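Local coordinates for cell wall surface anchor family protein (PDB 3PF2) that probably forms the shaft of a surface pilus as its major subunit, of which this C-terminal fragment carries Ig-like domains with bound calcium and an isopeptide bond, at residues Asp159-Pro162 with Asp166-Lys169; Ile93-Glu98 with Ala130-Pro135; Leu72-Asp75 with Thr79-Glu82; Thr9-Lys14 with Ile49-Ala54. All coordinates share one frame; numbering follows the deposited sequence.

Contact 1. Residues Asp159-Pro162 with Asp166-Lys169; sequences DHTP and DNPK. With CA (calcium ion), chain C.
A calcium site joins D159 and T161 to N167 in the loop between strands 155-159 and 169-171. The metal sits between the two segments. D159 grips it with both carboxylate oxygens, OD1 at 2.4 Å from the calcium ion. T161 also binds twice, through its carbonyl O and through OG1, which lies 2.6 Å from the calcium ion. The T161 hydroxyl stands between backbone N and carbonyl carbon (chi1 53°), which puts OG1 on the side of the metal, where the carbonyl O of T161 also points. N167 gives its amide oxygen, OD1, at 2.4 Å from the calcium ion. E45, D163 and A165 complete the shell with one oxygen each. The D159 carboxylate and the N167 amide are turned 58° against each other.

A direct hydrogen bond backs this up. The backbone N of N167 donates to D159 OD2 at 3.1 Å, nearly straight at 175° but from above the carboxylate plane. D159 OD1 also accepts from T161 N at 3.1 Å, an Asx turn. D159 OD2 is thus held by metal, backbone N-H and water 1, which donates to it and to D166 OD1. Water 3 links T161 OG1 with the backbone O of N167. Farther out, K169 CD lies at the edge of the H160 ring, 4.2 Å from H160 CD2. K169 NZ itself is in a salt bridge with E6.

The ligands at every second residue, with a backbone oxygen from A165, recall the first positions of an EF-hand loop, but here strands flank the calcium-binding loop.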
loop_
_atom_site.group_PDB
_atom_site.type_symbol
_atom_site.label_atom_id
_atom_site.label_comp_id
_atom_site.label_asym_id
_atom_site.label_seq_id
_atom_site.Cartn_x
_atom_site.Cartn_y
_atom_site.Cartn_z
ATOM N N ASP A 159 -2.327 29.070 6.986
ATOM C CA ASP A 159 -2.210 30.509 7.183
ATOM C C ASP A 159 -2.609 30.796 8.625
ATOM O O ASP A 159 -3.809 30.782 8.966
ATOM C CB ASP A 159 -3.094 31.278 6.173
ATOM C CG ASP A 159 -2.924 32.802 6.263
ATOM O OD1 ASP A 159 -2.537 33.295 7.326
ATOM O OD2 ASP A 159 -3.215 33.486 5.261
ATOM N N HIS A 160 -1.590 31.030 9.455
ATOM C CA HIS A 160 -1.728 31.242 10.895
ATOM C C HIS A 160 -1.964 32.697 11.293
ATOM O O HIS A 160 -2.165 32.991 12.478
ATOM C CB HIS A 160 -0.506 30.685 11.657
ATOM C CG HIS A 160 0.699 31.583 11.668
ATOM N ND1 HIS A 160 1.011 32.391 12.737
ATOM C CD2 HIS A 160 1.698 31.751 10.770
ATOM C CE1 HIS A 160 2.129 33.049 12.486
ATOM N NE2 HIS A 160 2.560 32.687 11.294
ATOM N N THR A 161 -1.911 33.597 10.316
ATOM C CA THR A 161 -2.047 35.032 10.609
ATOM C C THR A 161 -3.442 35.590 10.303
ATOM O O THR A 161 -3.855 35.601 9.155
ATOM C CB THR A 161 -0.973 35.868 9.881
ATOM O OG1 THR A 161 -0.993 35.571 8.479
ATOM C CG2 THR A 161 0.401 35.570 10.455
ATOM N N PRO A 162 -4.160 36.075 11.339
ATOM C CA PRO A 162 -5.487 36.653 11.126
ATOM C C PRO A 162 -5.367 38.097 10.614
ATOM O O PRO A 162 -5.922 39.018 11.209
ATOM C CB PRO A 162 -6.118 36.608 12.522
ATOM C CG PRO A 162 -4.965 36.713 13.471
ATOM C CD PRO A 162 -3.751 36.112 12.752
ATOM N N ASP A 166 -3.724 36.784 2.310
ATOM C CA ASP A 166 -3.489 35.408 1.890
ATOM C C ASP A 166 -1.973 35.143 1.850
ATOM O O ASP A 166 -1.316 35.447 0.854
ATOM C CB ASP A 166 -4.105 35.210 0.499
ATOM C CG ASP A 166 -4.022 33.771 0.003
ATOM O OD1 ASP A 166 -3.938 32.840 0.821
ATOM O OD2 ASP A 166 -4.068 33.579 -1.222
ATOM N N ASN A 167 -1.436 34.570 2.929
ATOM C CA ASN A 167 0.011 34.360 3.080
ATOM C C ASN A 167 0.362 33.030 3.769
ATOM O O ASN A 167 0.938 33.004 4.862
ATOM C CB ASN A 167 0.668 35.567 3.771
ATOM C CG ASN A 167 -0.161 36.113 4.923
ATOM O OD1 ASN A 167 -0.879 35.376 5.608
ATOM N ND2 ASN A 167 -0.055 37.427 5.151
ATOM N N PRO A 168 0.007 31.910 3.118
ATOM C CA PRO A 168 0.233 30.611 3.747
ATOM C C PRO A 168 1.715 30.182 3.759
ATOM O O PRO A 168 2.554 30.751 3.032
ATOM C CB PRO A 168 -0.572 29.662 2.861
ATOM C CG PRO A 168 -0.529 30.303 1.517
ATOM C CD PRO A 168 -0.669 31.772 1.816
ATOM N N LYS A 169 2.010 29.185 4.589
ATOM C CA LYS A 169 3.333 28.587 4.695
ATOM C C LYS A 169 3.149 27.080 4.621
ATOM O O LYS A 169 2.092 26.567 5.020
ATOM C CB LYS A 169 3.960 28.916 6.048
ATOM C CG LYS A 169 4.169 30.420 6.325
ATOM C CD LYS A 169 4.459 30.649 7.804
ATOM C CE LYS A 169 5.870 30.223 8.169
ATOM N NZ LYS A 169 6.210 30.502 9.592
HETATM CA CA CA C . -2.981 35.546 6.787
HETATM O O HOH W 1 -4.785 32.325 3.363
HETATM O O HOH W 2 4.703 33.560 9.938
HETATM O O HOH W 3 1.005 33.723 7.615
#

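Contact 2. Residues Ile93-Glu98 with Ala130-Pro135; sequences ITFKPE and AFLEIP
F95 reaches across with the far end of its ring and touches the ends of L132 and I134. Its CZ is 3.7 Å from L132 CD2, and that methyl approaches obliquely. The other L132 methyl, CD1, is 4.1 Å from F95 CE2, and both leucine methyls meet the ring end from the same side of its plane. I134 comes to the same end at the ring edge, in its plane, with CD1 at 3.9 Å from F95 CZ. F95 CB points toward the facing strand, and CG lies anti to the carbonyl carbon (chi1 -68°).

These strands, 90-95 and 132-140, belong to the two facing sheets of an Ig-like beta sandwich. The axes of their short segments are 11.6 Å apart and run roughly antiparallel, at 149°. At that spacing the backbones do not pair, and side chains alone make the contact.

I93 and I134 close the gap beside F95. They meet tip to tip, I93 CD1 on I134 CG2 at 3.6 Å. I134 therefore splits its branches: CG2 goes to I93, and CD1 goes to the phenylalanine. All four side chains are buried. F47 adds an edge-to-face ring contact to F95 from the neighbouring strand 46-52. On the other sheet, I65 of strand 57-67 packs against both L132 and I134.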
loop_
_atom_site.group_PDB
_atom_site.type_symbol
_atom_site.label_atom_id
_atom_site.label_comp_id
_atom_site.label_asym_id
_atom_site.label_seq_id
_atom_site.Cartn_x
_atom_site.Cartn_y
_atom_site.Cartn_z
ATOM N N ILE A 93 -7.612 18.084 0.737
ATOM C CA ILE A 93 -8.576 18.207 1.829
ATOM C C ILE A 93 -8.505 19.625 2.386
ATOM O O ILE A 93 -7.476 20.054 2.905
ATOM C CB ILE A 93 -8.347 17.167 2.949
ATOM C CG1 ILE A 93 -8.487 15.745 2.384
ATOM C CG2 ILE A 93 -9.305 17.410 4.136
ATOM C CD1 ILE A 93 -8.004 14.685 3.322
ATOM N N THR A 94 -9.615 20.344 2.268
ATOM C CA THR A 94 -9.660 21.753 2.634
ATOM C C THR A 94 -10.516 21.933 3.873
ATOM O O THR A 94 -11.716 21.635 3.867
ATOM C CB THR A 94 -10.225 22.603 1.467
ATOM O OG1 THR A 94 -9.477 22.342 0.277
ATOM C CG2 THR A 94 -10.178 24.095 1.794
ATOM N N PHE A 95 -9.884 22.389 4.947
ATOM C CA PHE A 95 -10.593 22.689 6.173
ATOM C C PHE A 95 -11.158 24.092 6.041
ATOM O O PHE A 95 -10.474 24.998 5.558
ATOM C CB PHE A 95 -9.693 22.473 7.398
ATOM C CG PHE A 95 -9.363 21.018 7.630
ATOM C CD1 PHE A 95 -8.372 20.382 6.870
ATOM C CD2 PHE A 95 -10.063 20.273 8.582
ATOM C CE1 PHE A 95 -8.076 19.022 7.057
ATOM C CE2 PHE A 95 -9.775 18.905 8.779
ATOM C CZ PHE A 95 -8.780 18.284 8.009
ATOM N N LYS A 96 -12.432 24.245 6.397
ATOM C CA LYS A 96 -13.180 25.464 6.074
ATOM C C LYS A 96 -12.755 26.609 6.979
ATOM O O LYS A 96 -12.918 26.519 8.190
ATOM C CB LYS A 96 -14.685 25.223 6.235
ATOM C CG LYS A 96 -15.276 24.181 5.310
ATOM C CD LYS A 96 -16.793 24.336 5.227
ATOM C CE LYS A 96 -17.369 23.409 4.171
ATOM N NZ LYS A 96 -18.715 23.847 3.711
ATOM N N PRO A 97 -12.197 27.691 6.396
ATOM C CA PRO A 97 -11.804 28.838 7.223
ATOM C C PRO A 97 -12.955 29.404 8.067
ATOM O O PRO A 97 -12.740 29.734 9.244
ATOM C CB PRO A 97 -11.306 29.855 6.198
ATOM C CG PRO A 97 -10.793 29.014 5.072
ATOM C CD PRO A 97 -11.793 27.877 4.989
ATOM N N GLU A 98 -14.161 29.459 7.489
ATOM C CA GLU A 98 -15.364 29.892 8.221
ATOM C C GLU A 98 -15.610 29.048 9.478
ATOM O O GLU A 98 -16.331 29.473 10.384
ATOM C CB GLU A 98 -16.625 29.846 7.335
ATOM C CG GLU A 98 -16.448 30.193 5.852
ATOM C CD GLU A 98 -16.144 28.965 4.987
ATOM O OE1 GLU A 98 -14.974 28.529 4.970
ATOM O OE2 GLU A 98 -17.067 28.443 4.314
ATOM N N ALA A 130 -3.568 14.927 21.810
ATOM C CA ALA A 130 -4.420 15.085 20.628
ATOM C C ALA A 130 -3.710 15.715 19.447
ATOM O O ALA A 130 -2.880 16.619 19.614
ATOM C CB ALA A 130 -5.660 15.922 20.963
ATOM N N PHE A 131 -4.072 15.251 18.254
ATOM C CA PHE A 131 -3.575 15.812 17.000
ATOM C C PHE A 131 -4.595 15.536 15.895
ATOM O O PHE A 131 -5.565 14.798 16.116
ATOM C CB PHE A 131 -2.188 15.229 16.661
ATOM C CG PHE A 131 -2.200 13.754 16.385
ATOM C CD1 PHE A 131 -2.339 13.287 15.071
ATOM C CD2 PHE A 131 -2.064 12.827 17.429
ATOM C CE1 PHE A 131 -2.371 11.905 14.800
ATOM C CE2 PHE A 131 -2.090 11.448 17.153
ATOM C CZ PHE A 131 -2.235 11.006 15.830
ATOM N N LEU A 132 -4.400 16.145 14.725
ATOM C CA LEU A 132 -5.288 15.934 13.585
ATOM C C LEU A 132 -4.875 14.668 12.845
ATOM O O LEU A 132 -3.736 14.536 12.395
ATOM C CB LEU A 132 -5.289 17.129 12.629
ATOM C CG LEU A 132 -6.141 16.986 11.356
ATOM C CD1 LEU A 132 -7.626 16.994 11.709
ATOM C CD2 LEU A 132 -5.843 18.080 10.324
ATOM N N GLU A 133 -5.826 13.744 12.733
ATOM C CA GLU A 133 -5.593 12.439 12.127
ATOM C C GLU A 133 -6.546 12.239 10.962
ATOM O O GLU A 133 -7.762 12.323 11.127
ATOM C CB GLU A 133 -5.768 11.343 13.178
ATOM C CG GLU A 133 -5.784 9.917 12.637
ATOM C CD GLU A 133 -6.195 8.901 13.694
ATOM O OE1 GLU A 133 -6.363 9.250 14.889
ATOM O OE2 GLU A 133 -6.328 7.713 13.323
ATOM N N ILE A 134 -5.980 11.990 9.786
ATOM C CA ILE A 134 -6.759 11.779 8.565
ATOM C C ILE A 134 -6.428 10.415 7.967
ATOM O O ILE A 134 -5.384 10.250 7.328
ATOM C CB ILE A 134 -6.500 12.873 7.487
ATOM C CG1 ILE A 134 -6.684 14.281 8.065
ATOM C CG2 ILE A 134 -7.387 12.636 6.245
ATOM C CD1 ILE A 134 -6.317 15.369 7.086
ATOM N N PRO A 135 -7.310 9.425 8.174
ATOM C CA PRO A 135 -7.092 8.121 7.542
ATOM C C PRO A 135 -7.503 8.142 6.078
ATOM O O PRO A 135 -8.581 8.647 5.743
ATOM C CB PRO A 135 -7.988 7.164 8.352
ATOM C CG PRO A 135 -8.857 8.017 9.217
ATOM C CD PRO A 135 -8.577 9.478 8.920
#

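Contact 3. Residues Leu72-Asp75 with Thr79-Glu82; sequences LNRD and TIDE
R74 lies across I80 at about a right angle, with its chain drawn out straight from CB to the guanidinium. CG stands anti to the backbone N (chi1 -167°), which sends the chain over strand 78-81. CG comes within 4.1 Å of I80 CD1. The next atom, R74 CD, comes closer, 3.6 Å from I80 CD1. R74 NE does two jobs. It passes close to the same methyl and gives its N-H to water 4 at 3.0 Å, in the guanidinium plane. Water 4 also donates to D75 OD1 and accepts from the backbone N of I80.

The two segments flank a short surface loop. It carries the chain from strand 70-72, at the rim of one sheet of the Ig-like sandwich, to strand 78-81, at the rim of the other.

At the flat end of R74, I80 CD1 lies 3.5 Å above one face of the guanidinium, offset toward its rim. The outer nitrogen NH2 reaches E82 OE2 at 3.5 Å, a salt bridge with a weak hydrogen bond. The carboxylate and guanidinium planes stand 87° apart. V62 touches I80 as well.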
loop_
_atom_site.group_PDB
_atom_site.type_symbol
_atom_site.label_atom_id
_atom_site.label_comp_id
_atom_site.label_asym_id
_atom_site.label_seq_id
_atom_site.Cartn_x
_atom_site.Cartn_y
_atom_site.Cartn_z
ATOM N N LEU A 72 -14.455 15.174 13.196
ATOM C CA LEU A 72 -14.827 16.222 12.250
ATOM C C LEU A 72 -15.649 15.657 11.091
ATOM O O LEU A 72 -15.393 14.548 10.619
ATOM C CB LEU A 72 -13.589 16.958 11.725
ATOM C CG LEU A 72 -12.676 17.657 12.732
ATOM C CD1 LEU A 72 -11.563 18.381 11.986
ATOM C CD2 LEU A 72 -13.419 18.634 13.622
ATOM N N ASN A 73 -16.630 16.427 10.628
ATOM C CA ASN A 73 -17.609 15.923 9.663
ATOM C C ASN A 73 -17.449 16.499 8.268
ATOM O O ASN A 73 -17.290 17.705 8.099
ATOM C CB ASN A 73 -19.027 16.169 10.181
ATOM C CG ASN A 73 -19.183 15.784 11.636
ATOM O OD1 ASN A 73 -19.639 16.581 12.453
ATOM N ND2 ASN A 73 -18.779 14.558 11.977
ATOM N N ARG A 74 -17.509 15.630 7.268
ATOM C CA ARG A 74 -17.362 16.037 5.878
ATOM C C ARG A 74 -18.455 17.024 5.480
ATOM O O ARG A 74 -19.612 16.858 5.852
ATOM C CB ARG A 74 -17.368 14.821 4.941
ATOM C CG ARG A 74 -16.911 15.154 3.529
ATOM C CD ARG A 74 -16.889 13.942 2.638
ATOM N NE ARG A 74 -16.772 14.325 1.230
ATOM C CZ ARG A 74 -16.592 13.468 0.230
ATOM N NH1 ARG A 74 -16.497 12.169 0.472
ATOM N NH2 ARG A 74 -16.510 13.911 -1.017
ATOM N N ASP A 75 -18.053 18.051 4.736
ATOM C CA ASP A 75 -18.920 19.146 4.287
ATOM C C ASP A 75 -19.428 20.079 5.390
ATOM O O ASP A 75 -20.038 21.107 5.098
ATOM C CB ASP A 75 -20.030 18.642 3.356
ATOM C CG ASP A 75 -19.482 18.078 2.045
ATOM O OD1 ASP A 75 -18.611 18.717 1.405
ATOM O OD2 ASP A 75 -19.926 16.981 1.643
ATOM N N THR A 79 -13.827 19.897 3.214
ATOM C CA THR A 79 -14.225 19.344 1.919
ATOM C C THR A 79 -13.108 18.514 1.291
ATOM O O THR A 79 -11.920 18.723 1.561
ATOM C CB THR A 79 -14.658 20.440 0.904
ATOM O OG1 THR A 79 -13.510 21.167 0.457
ATOM C CG2 THR A 79 -15.663 21.403 1.535
ATOM N N ILE A 80 -13.500 17.584 0.436
ATOM C CA ILE A 80 -12.574 16.692 -0.229
ATOM C C ILE A 80 -12.606 16.904 -1.743
ATOM O O ILE A 80 -13.682 17.010 -2.343
ATOM C CB ILE A 80 -12.935 15.226 0.113
ATOM C CG1 ILE A 80 -12.534 14.909 1.559
ATOM C CG2 ILE A 80 -12.314 14.246 -0.892
ATOM C CD1 ILE A 80 -13.290 13.723 2.154
ATOM N N ASP A 81 -11.420 16.975 -2.348
ATOM C CA ASP A 81 -11.265 16.913 -3.788
ATOM C C ASP A 81 -10.502 15.621 -4.084
ATOM O O ASP A 81 -9.319 15.506 -3.755
ATOM C CB ASP A 81 -10.497 18.145 -4.285
ATOM C CG ASP A 81 -10.441 18.236 -5.795
ATOM O OD1 ASP A 81 -11.457 17.944 -6.466
ATOM O OD2 ASP A 81 -9.377 18.615 -6.318
ATOM N N GLU A 82 -11.183 14.635 -4.672
ATOM C CA GLU A 82 -10.588 13.301 -4.847
ATOM C C GLU A 82 -9.585 13.232 -5.998
ATOM O O GLU A 82 -9.692 13.990 -6.962
ATOM C CB GLU A 82 -11.682 12.247 -5.042
ATOM C CG GLU A 82 -12.603 12.095 -3.856
ATOM C CD GLU A 82 -14.017 11.660 -4.238
ATOM O OE1 GLU A 82 -14.177 10.804 -5.138
ATOM O OE2 GLU A 82 -14.974 12.173 -3.616
HETATM O O HOH W 4 -16.439 17.160 0.278
#

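Contact 4. Residues Thr9-Lys14 with Ile49-Ala54; sequences TDKDVK and ITDKFA. With CA (calcium ion), chain B.
K11 and D51 meet through a polar contact inside the Ig-like sandwich, where strand 9-13 faces strand 46-52 of the other sheet. K11 NZ donates to D51 OD2 at 2.9 Å with an angle of 164°. It uses the syn lone pair, on the side of the other carboxylate oxygen. The K11 chain is fully extended, with CG anti to the backbone N (chi1 -168°). This extended chain carries NZ across the core to the other sheet. It crosses D51 at about a right angle.

Packing around the polar pair comes from F53. Its CE1 lies 3.8 Å from K11 NZ, in an oblique approach. D51 OD1 sits 3.5 Å above the plane of the F53 ring, over its centre.

Metal bonds are made by the same strand, through two side chains and one carbonyl. D10 grips a calcium ion with both carboxylate oxygens. K11 adds its carbonyl O at 2.4 Å from the calcium ion, and D12 its OD1 at 2.2 Å. Waters 5 and 6 and D19 complete the shell. K34 forms a salt bridge with D12 OD2 and a hydrogen bond with D10 OD2.

One bond is covalent: K11 NZ is joined to CG of N152. This is an isopeptide cross-link, so NZ is an amide nitrogen. A lysine-asparagine link beside a buried acidic side chain matches the self-formed isopeptide bonds of Gram-positive pilins, which are thought to stiffen such domains against pulling.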
loop_
_atom_site.group_PDB
_atom_site.type_symbol
_atom_site.label_atom_id
_atom_site.label_comp_id
_atom_site.label_asym_id
_atom_site.label_seq_id
_atom_site.Cartn_x
_atom_site.Cartn_y
_atom_site.Cartn_z
ATOM N N THR A 9 3.973 18.082 10.721
ATOM C CA THR A 9 3.229 17.052 9.997
ATOM C C THR A 9 4.013 15.753 9.918
ATOM O O THR A 9 5.229 15.748 9.995
ATOM C CB THR A 9 2.848 17.518 8.569
ATOM O OG1 THR A 9 3.989 18.116 7.929
ATOM C CG2 THR A 9 1.715 18.547 8.642
ATOM N N ASP A 10 3.291 14.645 9.787
ATOM C CA ASP A 10 3.910 13.335 9.589
ATOM C C ASP A 10 2.903 12.469 8.861
ATOM O O ASP A 10 1.706 12.765 8.864
ATOM C CB ASP A 10 4.254 12.691 10.938
ATOM C CG ASP A 10 4.818 11.280 10.796
ATOM O OD1 ASP A 10 5.610 11.041 9.883
ATOM O OD2 ASP A 10 4.488 10.409 11.610
ATOM N N LYS A 11 3.374 11.379 8.262
ATOM C CA LYS A 11 2.464 10.412 7.654
ATOM C C LYS A 11 2.885 9.017 8.125
ATOM O O LYS A 11 4.075 8.736 8.254
ATOM C CB LYS A 11 2.521 10.517 6.121
ATOM C CG LYS A 11 1.406 9.770 5.359
ATOM C CD LYS A 11 1.587 9.914 3.845
ATOM C CE LYS A 11 0.480 9.186 3.067
ATOM N NZ LYS A 11 0.509 9.508 1.607
ATOM N N ASP A 12 1.897 8.173 8.407
ATOM C CA ASP A 12 2.116 6.769 8.768
ATOM C C ASP A 12 1.341 5.881 7.796
ATOM O O ASP A 12 0.578 6.358 6.961
ATOM C CB ASP A 12 1.581 6.483 10.177
ATOM C CG ASP A 12 2.356 7.202 11.274
ATOM O OD1 ASP A 12 3.458 7.752 10.994
ATOM O OD2 ASP A 12 1.845 7.227 12.410
ATOM N N VAL A 13 1.569 4.574 7.905
ATOM C CA VAL A 13 0.813 3.592 7.153
ATOM C C VAL A 13 0.439 2.439 8.065
ATOM O O VAL A 13 1.174 2.124 9.015
ATOM C CB VAL A 13 1.598 3.074 5.931
ATOM C CG1 VAL A 13 2.803 2.206 6.363
ATOM C CG2 VAL A 13 0.677 2.351 4.946
ATOM N N LYS A 14 -0.707 1.830 7.746
ATOM C CA LYS A 14 -1.258 0.627 8.415
ATOM C C LYS A 14 -1.942 0.956 9.733
ATOM O O LYS A 14 -3.117 0.616 9.927
ATOM C CB LYS A 14 -0.220 -0.521 8.546
ATOM C CG LYS A 14 -0.805 -1.893 9.005
ATOM C CD LYS A 14 0.208 -3.021 8.750
ATOM C CE LYS A 14 -0.363 -4.362 9.139
ATOM N NZ LYS A 14 0.607 -5.470 8.803
ATOM N N ILE A 49 -4.650 20.508 2.896
ATOM C CA ILE A 49 -3.722 19.393 2.742
ATOM C C ILE A 49 -3.782 18.862 1.320
ATOM O O ILE A 49 -4.862 18.638 0.790
ATOM C CB ILE A 49 -4.012 18.308 3.798
ATOM C CG1 ILE A 49 -3.467 18.778 5.158
ATOM C CG2 ILE A 49 -3.392 16.948 3.382
ATOM C CD1 ILE A 49 -3.843 17.937 6.342
ATOM N N THR A 50 -2.618 18.685 0.700
ATOM C CA THR A 50 -2.537 18.131 -0.654
ATOM C C THR A 50 -1.614 16.903 -0.657
ATOM O O THR A 50 -0.480 16.974 -0.189
ATOM C CB THR A 50 -1.996 19.162 -1.654
ATOM O OG1 THR A 50 -2.869 20.307 -1.668
ATOM C CG2 THR A 50 -1.907 18.568 -3.050
ATOM N N ASP A 51 -2.117 15.794 -1.190
ATOM C CA ASP A 51 -1.371 14.537 -1.241
ATOM C C ASP A 51 -1.409 14.010 -2.668
ATOM O O ASP A 51 -2.469 13.581 -3.156
ATOM C CB ASP A 51 -2.007 13.544 -0.260
ATOM C CG ASP A 51 -1.192 12.271 -0.081
ATOM O OD1 ASP A 51 -0.531 11.832 -1.041
ATOM O OD2 ASP A 51 -1.259 11.713 1.036
ATOM N N LYS A 52 -0.260 14.069 -3.348
ATOM C CA LYS A 52 -0.132 13.532 -4.692
ATOM C C LYS A 52 0.280 12.064 -4.562
ATOM O O LYS A 52 1.411 11.760 -4.180
ATOM C CB LYS A 52 0.883 14.330 -5.521
ATOM C CG LYS A 52 1.002 13.836 -6.965
ATOM C CD LYS A 52 1.868 14.750 -7.824
ATOM C CE LYS A 52 2.421 14.013 -9.044
ATOM N NZ LYS A 52 1.402 13.248 -9.813
ATOM N N PHE A 53 -0.657 11.157 -4.820
ATOM C CA PHE A 53 -0.350 9.729 -4.673
ATOM C C PHE A 53 0.493 9.198 -5.826
ATOM O O PHE A 53 0.244 9.528 -6.986
ATOM C CB PHE A 53 -1.634 8.911 -4.473
ATOM C CG PHE A 53 -2.246 9.103 -3.130
ATOM C CD1 PHE A 53 -1.745 8.416 -2.017
ATOM C CD2 PHE A 53 -3.299 10.009 -2.948
ATOM C CE1 PHE A 53 -2.305 8.608 -0.743
ATOM C CE2 PHE A 53 -3.860 10.197 -1.689
ATOM C CZ PHE A 53 -3.367 9.501 -0.583
ATOM N N ALA A 54 1.514 8.403 -5.493
ATOM C CA ALA A 54 2.362 7.732 -6.486
ATOM C C ALA A 54 1.517 6.940 -7.482
ATOM O O ALA A 54 0.423 6.483 -7.145
ATOM C CB ALA A 54 3.353 6.797 -5.790
HETATM CA CA CA B . 5.404 8.548 10.206
HETATM O O HOH W 5 7.298 8.747 8.802
HETATM O O HOH W 6 6.744 8.117 12.136
#

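In the fold
From the N terminus, contact 4 comes first. It closes a long loop holding strands 20-22 and 29-35 and bridges the two sheets of the sandwich. Contact 3 then closes a short surface loop between sheet rims. Contact 2 closes a loop with helices 100-106 and 116-121 and again joins the sheets. Contact 1 comes last and closes the loop between strands 155-159 and 169-171, neighbours in the sheet that holds 46-52, 90-95 and 78-81. The four follow in series, and none nests or crosses. Strand 90-95 of contact 2 lies between strands 46-52 and 78-81, so it bonds to both contact 4 and contact 3. Contact 1 stands apart, its nearest atoms about 8 Å from contact 2.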